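Local coordinates for protein protoporphyrinogen oxidase (Exiguobacterium sibiricum, PDB 3LOV) that probably oxidises coproporphyrinogen III to coproporphyrin III with molecular oxygen in heme b biosynthesis, using FAD as cofactor, at residues T33-G38 against E250-T255. Residues are numbered along the deposited sequence; the frame is centred on the assembly and turned at random. Where two conformers were deposited one is given.
Sequences TLLEAG and EIRLET. With FAD (flavin-adenine dinucleotide), chain B.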
ATOM      1  N   THR A  33      18.659  -0.467  19.759  1.00 22.22           N
ATOM      2  CA  THR A  33      19.031   0.758  19.062  1.00 22.54           C
ATOM      3  C   THR A  33      18.378   0.757  17.685  1.00 21.99           C
ATOM      4  O   THR A  33      18.307  -0.295  17.030  1.00 21.07           O
ATOM      5  CB  THR A  33      20.556   0.881  18.937  1.00 24.90           C
ATOM      6  OG1 THR A  33      21.143   0.848  20.247  1.00 23.77           O
ATOM      7  CG2 THR A  33      20.962   2.189  18.207  1.00 21.19           C
ATOM      8  N   LEU A  34      17.863   1.913  17.278  1.00 20.02           N
ATOM      9  CA  LEU A  34      17.245   2.066  15.955  1.00 22.63           C
ATOM     10  C   LEU A  34      17.986   3.131  15.169  1.00 21.43           C
ATOM     11  O   LEU A  34      18.068   4.298  15.598  1.00 16.94           O
ATOM     12  CB  LEU A  34      15.773   2.434  16.061  1.00 25.15           C
ATOM     13  CG  LEU A  34      14.968   2.419  14.754  1.00 21.51           C
ATOM     14  CD1 LEU A  34      13.519   1.933  14.989  1.00 21.58           C
ATOM     15  CD2 LEU A  34      15.015   3.770  14.034  1.00 18.29           C
ATOM     16  N   LEU A  35      18.507   2.710  14.017  1.00 18.21           N
ATOM     17  CA  LEU A  35      19.201   3.588  13.063  1.00 18.03           C
ATOM     18  C   LEU A  35      18.274   4.017  11.917  1.00 17.71           C
ATOM     19  O   LEU A  35      17.758   3.177  11.142  1.00 21.49           O
ATOM     20  CB  LEU A  35      20.406   2.847  12.493  1.00 17.01           C
ATOM     21  CG  LEU A  35      21.438   2.234  13.479  1.00 23.57           C
ATOM     22  CD1 LEU A  35      22.611   1.486  12.736  1.00 18.26           C
ATOM     23  CD2 LEU A  35      21.979   3.318  14.379  1.00 15.31           C
ATOM     24  N   GLU A  36      18.078   5.322  11.789  1.00 16.18           N
ATOM     25  CA  GLU A  36      17.296   5.910  10.697  1.00 19.36           C
ATOM     26  C   GLU A  36      18.221   6.780   9.856  1.00 19.18           C
ATOM     27  O   GLU A  36      18.914   7.609  10.414  1.00 19.67           O
ATOM     28  CB  GLU A  36      16.154   6.757  11.270  1.00 15.97           C
ATOM     29  CG  GLU A  36      15.434   7.678  10.297  1.00 18.94           C
ATOM     30  CD  GLU A  36      14.984   7.018   8.976  1.00 18.37           C
ATOM     31  OE1 GLU A  36      14.396   5.925   9.009  1.00 20.95           O
ATOM     32  OE2 GLU A  36      15.172   7.639   7.907  1.00 24.78           O
ATOM     33  N   ALA A  37      18.219   6.598   8.533  1.00 17.98           N
ATOM     34  CA  ALA A  37      19.127   7.338   7.649  1.00 18.98           C
ATOM     35  C   ALA A  37      18.853   8.831   7.552  1.00 19.08           C
ATOM     36  O   ALA A  37      19.767   9.603   7.348  1.00 21.86           O
ATOM     37  CB  ALA A  37      19.114   6.757   6.267  1.00 18.15           C
ATOM     38  N   GLY A  38      17.602   9.242   7.659  1.00 18.48           N
ATOM     39  CA  GLY A  38      17.237  10.633   7.341  1.00 19.31           C
ATOM     40  C   GLY A  38      16.978  11.483   8.566  1.00 18.89           C
ATOM     41  O   GLY A  38      17.271  11.111   9.708  1.00 20.28           O
ATOM     42  N   GLU A 250      17.112   3.353  21.904  1.00 25.23           N
ATOM     43  CA  GLU A 250      17.842   4.539  21.472  0.70 25.90           C
ATOM     44  C   GLU A 250      17.607   4.789  19.978  1.00 26.30           C
ATOM     45  O   GLU A 250      17.902   3.939  19.159  1.00 25.62           O
ATOM     46  CB  GLU A 250      19.321   4.359  21.718  0.70 26.31           C
ATOM     47  CG  GLU A 250      20.097   5.679  21.628  0.70 37.18           C
ATOM     48  CD  GLU A 250      21.563   5.484  21.308  0.70 44.53           C
ATOM     49  OE1 GLU A 250      22.061   4.343  21.430  0.70 48.68           O
ATOM     50  OE2 GLU A 250      22.223   6.476  20.933  0.70 50.86           O
ATOM     51  N   ILE A 251      17.073   5.965  19.628  1.00 25.72           N
ATOM     52  CA  ILE A 251      16.761   6.298  18.231  1.00 25.26           C
ATOM     53  C   ILE A 251      17.882   7.177  17.697  1.00 27.14           C
ATOM     54  O   ILE A 251      18.076   8.273  18.219  1.00 24.09           O
ATOM     55  CB  ILE A 251      15.451   7.139  18.067  1.00 23.46           C
ATOM     56  CG1 ILE A 251      14.224   6.490  18.738  1.00 25.65           C
ATOM     57  CG2 ILE A 251      15.216   7.460  16.597  1.00 21.94           C
ATOM     58  CD1 ILE A 251      13.464   5.587  17.934  1.00 29.94           C
ATOM     59  N   ARG A 252      18.579   6.748  16.641  1.00 24.51           N
ATOM     60  CA  ARG A 252      19.603   7.609  16.034  1.00 26.12           C
ATOM     61  C   ARG A 252      19.138   8.102  14.670  1.00 22.33           C
ATOM     62  O   ARG A 252      19.055   7.327  13.723  1.00 23.83           O
ATOM     63  CB  ARG A 252      20.949   6.880  15.887  1.00 26.69           C
ATOM     64  CG  ARG A 252      21.453   6.101  17.133  1.00 35.60           C
ATOM     65  CD  ARG A 252      22.701   6.692  17.765  1.00 45.22           C
ATOM     66  NE  ARG A 252      23.870   6.637  16.888  1.00 47.96           N
ATOM     67  CZ  ARG A 252      24.700   5.600  16.777  1.00 57.74           C
ATOM     68  NH1 ARG A 252      24.509   4.484  17.479  1.00 51.44           N
ATOM     69  NH2 ARG A 252      25.730   5.675  15.929  1.00 63.11           N
ATOM     70  N   LEU A 253      18.844   9.379  14.558  1.00 20.86           N
ATOM     71  CA  LEU A 253      18.464   9.942  13.262  1.00 22.18           C
ATOM     72  C   LEU A 253      19.740  10.274  12.471  1.00 22.26           C
ATOM     73  O   LEU A 253      20.842  10.277  13.015  1.00 24.15           O
ATOM     74  CB  LEU A 253      17.610  11.194  13.446  1.00 22.06           C
ATOM     75  CG  LEU A 253      16.257  11.059  14.128  1.00 26.48           C
ATOM     76  CD1 LEU A 253      15.679  12.473  14.343  1.00 18.13           C
ATOM     77  CD2 LEU A 253      15.293  10.136  13.345  1.00 25.33           C
ATOM     78  N   GLU A 254      19.578  10.563  11.196  1.00 19.96           N
ATOM     79  CA  GLU A 254      20.683  10.914  10.331  1.00 21.06           C
ATOM     80  C   GLU A 254      21.833   9.919  10.485  1.00 20.49           C
ATOM     81  O   GLU A 254      22.966  10.322  10.512  1.00 21.24           O
ATOM     82  CB  GLU A 254      21.179  12.345  10.638  1.00 22.48           C
ATOM     83  CG  GLU A 254      20.151  13.438  10.454  1.00 21.84           C
ATOM     84  CD  GLU A 254      19.894  13.847   8.996  1.00 20.92           C
ATOM     85  OE1 GLU A 254      20.452  13.254   8.065  1.00 22.46           O
ATOM     86  OE2 GLU A 254      19.093  14.772   8.765  1.00 28.91           O
ATOM     87  N   THR A 255      21.542   8.626  10.605  1.00 19.20           N
ATOM     88  CA  THR A 255      22.571   7.624  10.781  1.00 20.22           C
ATOM     89  C   THR A 255      22.301   6.434   9.881  1.00 19.05           C
ATOM     90  O   THR A 255      21.838   5.403  10.320  1.00 19.89           O
ATOM     91  CB  THR A 255      22.691   7.184  12.226  1.00 24.71           C
ATOM     92  OG1 THR A 255      22.757   8.338  13.055  1.00 21.20           O
ATOM     93  CG2 THR A 255      23.949   6.341  12.430  1.00 26.73           C
TER
HETATM   94  PA  FAD B 500       9.409   2.924   4.711  1.00 17.82           P
HETATM   95  O1A FAD B 500       8.231   3.741   5.121  1.00 18.79           O
HETATM   96  O2A FAD B 500       9.924   3.060   3.327  1.00 15.01           O
HETATM   97  O5B FAD B 500      10.598   3.221   5.726  1.00 20.72           O
HETATM   98  C5B FAD B 500      11.931   2.863   5.464  1.00 16.19           C
HETATM   99  C4B FAD B 500      12.822   3.660   6.424  1.00 16.20           C
HETATM  100  O4B FAD B 500      14.174   3.198   6.359  1.00 15.61           O
HETATM  101  C3B FAD B 500      12.791   5.137   6.088  1.00 16.44           C
HETATM  102  O3B FAD B 500      12.608   5.935   7.244  1.00 14.25           O
HETATM  103  C2B FAD B 500      14.154   5.321   5.447  1.00 17.01           C
HETATM  104  O2B FAD B 500      14.677   6.588   5.632  1.00 15.72           O
HETATM  105  C1B FAD B 500      15.007   4.308   6.181  1.00 17.25           C
HETATM  106  N9A FAD B 500      16.233   3.886   5.487  1.00 17.90           N
HETATM  107  C8A FAD B 500      16.514   3.699   4.151  1.00 21.99           C
HETATM  108  N7A FAD B 500      17.801   3.297   4.000  1.00 16.36           N
HETATM  109  C5A FAD B 500      18.357   3.229   5.248  1.00 19.04           C
HETATM  110  C6A FAD B 500      19.617   2.864   5.729  1.00 21.65           C
HETATM  111  N6A FAD B 500      20.576   2.450   4.906  1.00 16.43           N
HETATM  112  N1A FAD B 500      19.870   2.904   7.090  1.00 16.90           N
HETATM  113  C2A FAD B 500      18.879   3.257   7.974  1.00 18.13           C
HETATM  114  N3A FAD B 500      17.624   3.591   7.499  1.00 17.02           N
HETATM  115  C4A FAD B 500      17.383   3.596   6.172  1.00 20.86           C
HETATM  116  N1  FAD B 500      -0.488   1.345   2.895  1.00 22.22           N
HETATM  117  C2  FAD B 500      -1.725   1.352   3.478  1.00 22.51           C
HETATM  118  O2  FAD B 500      -2.009   0.532   4.362  1.00 15.26           O
HETATM  119  N3  FAD B 500      -2.665   2.260   3.063  1.00 19.80           N
HETATM  120  C4  FAD B 500      -2.423   3.144   2.075  1.00 23.54           C
HETATM  121  O4  FAD B 500      -3.292   3.943   1.779  1.00 24.44           O
HETATM  122  C4X FAD B 500      -1.198   3.139   1.443  1.00 22.14           C
HETATM  123  N5  FAD B 500      -0.925   4.077   0.460  1.00 18.13           N
HETATM  124  C5X FAD B 500       0.334   4.062  -0.146  1.00 26.05           C
HETATM  125  C6  FAD B 500       0.621   4.973  -1.168  1.00 25.58           C
HETATM  126  C7  FAD B 500       1.882   4.967  -1.788  1.00 27.01           C
HETATM  127  C7M FAD B 500       2.186   5.952  -2.877  1.00 27.99           C
HETATM  128  C8  FAD B 500       2.879   4.071  -1.361  1.00 23.91           C
HETATM  129  C8M FAD B 500       4.251   4.020  -2.010  1.00 23.18           C
HETATM  130  C9  FAD B 500       2.611   3.170  -0.335  1.00 18.94           C
HETATM  131  C9A FAD B 500       1.338   3.148   0.281  1.00 17.41           C
HETATM  132  N10 FAD B 500       1.064   2.242   1.313  1.00 16.08           N
HETATM  133  C10 FAD B 500      -0.215   2.240   1.883  1.00 21.87           C
HETATM  134  C1' FAD B 500       2.062   1.224   1.812  1.00 17.38           C
HETATM  135  C2' FAD B 500       2.766   1.796   3.066  1.00 19.51           C
HETATM  136  O2' FAD B 500       3.466   2.926   2.699  1.00 20.77           O
HETATM  137  C3' FAD B 500       3.743   0.807   3.717  1.00 16.92           C
HETATM  138  O3' FAD B 500       2.933  -0.164   4.368  1.00 30.23           O
HETATM  139  C4' FAD B 500       4.690   1.400   4.792  1.00 19.29           C
HETATM  140  O4' FAD B 500       4.949   2.787   4.696  1.00 26.01           O
HETATM  141  C5' FAD B 500       6.057   0.746   4.747  1.00 22.86           C
HETATM  142  O5' FAD B 500       6.820   1.209   5.832  1.00 20.38           O
HETATM  143  P   FAD B 500       8.271   0.627   6.049  1.00 14.00           P
HETATM  144  O1P FAD B 500       8.356  -0.843   5.735  1.00 15.72           O
HETATM  145  O2P FAD B 500       8.891   1.047   7.360  1.00 17.71           O
HETATM  146  O3P FAD B 500       9.152   1.348   4.874  1.00 13.66           O
HETATM  147  O   HOH W   1      23.566   1.722  20.706  1.00 42.07           O
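Leu34 is hydrogen-bonded through both its N and its O to the edge strand 250-252, which runs parallel to strand 33-35 with the segment axes 15° apart; Leu34 N meets Glu250 O at 2.8 Å, and Arg252 N returns to Leu34 O. Glu36 N, just past the end of its strand, continues the ladder to Arg252 O, Thr255 N bonds to Glu36 O, and Glu254 N donates to Gly38 O from above the carbonyl plane. On one face of the sheet, Leu35 CD2 lies over one face of the Arg252 guanidinium, offset toward its rim, and 4.0 Å from Arg252 CG, while Arg252 NH1 forms a salt bridge with Glu276. On the other face, Leu34 CB lies 4.3 Å from Ile251 CD1. This is the outer edge of the Rossmann-type FAD domain, where strand 31-35 is followed directly by Glu36, the acidic residue that holds the adenosine ribose. The Glu36 chain is bent at chi2 (49°), and the ribose hydroxyls O3B and O2B of FAD donate hydrogen bonds to Glu36 OE1 (2.5 Å) and Glu36 OE2 (2.6 Å). Gly38 N also bonds to Glu36 OE2, and Gly12 N to Glu36 OE1, whereas Leu253 CD2 packs 3.9 Å from Glu36 CG, against the aliphatic part of the chain.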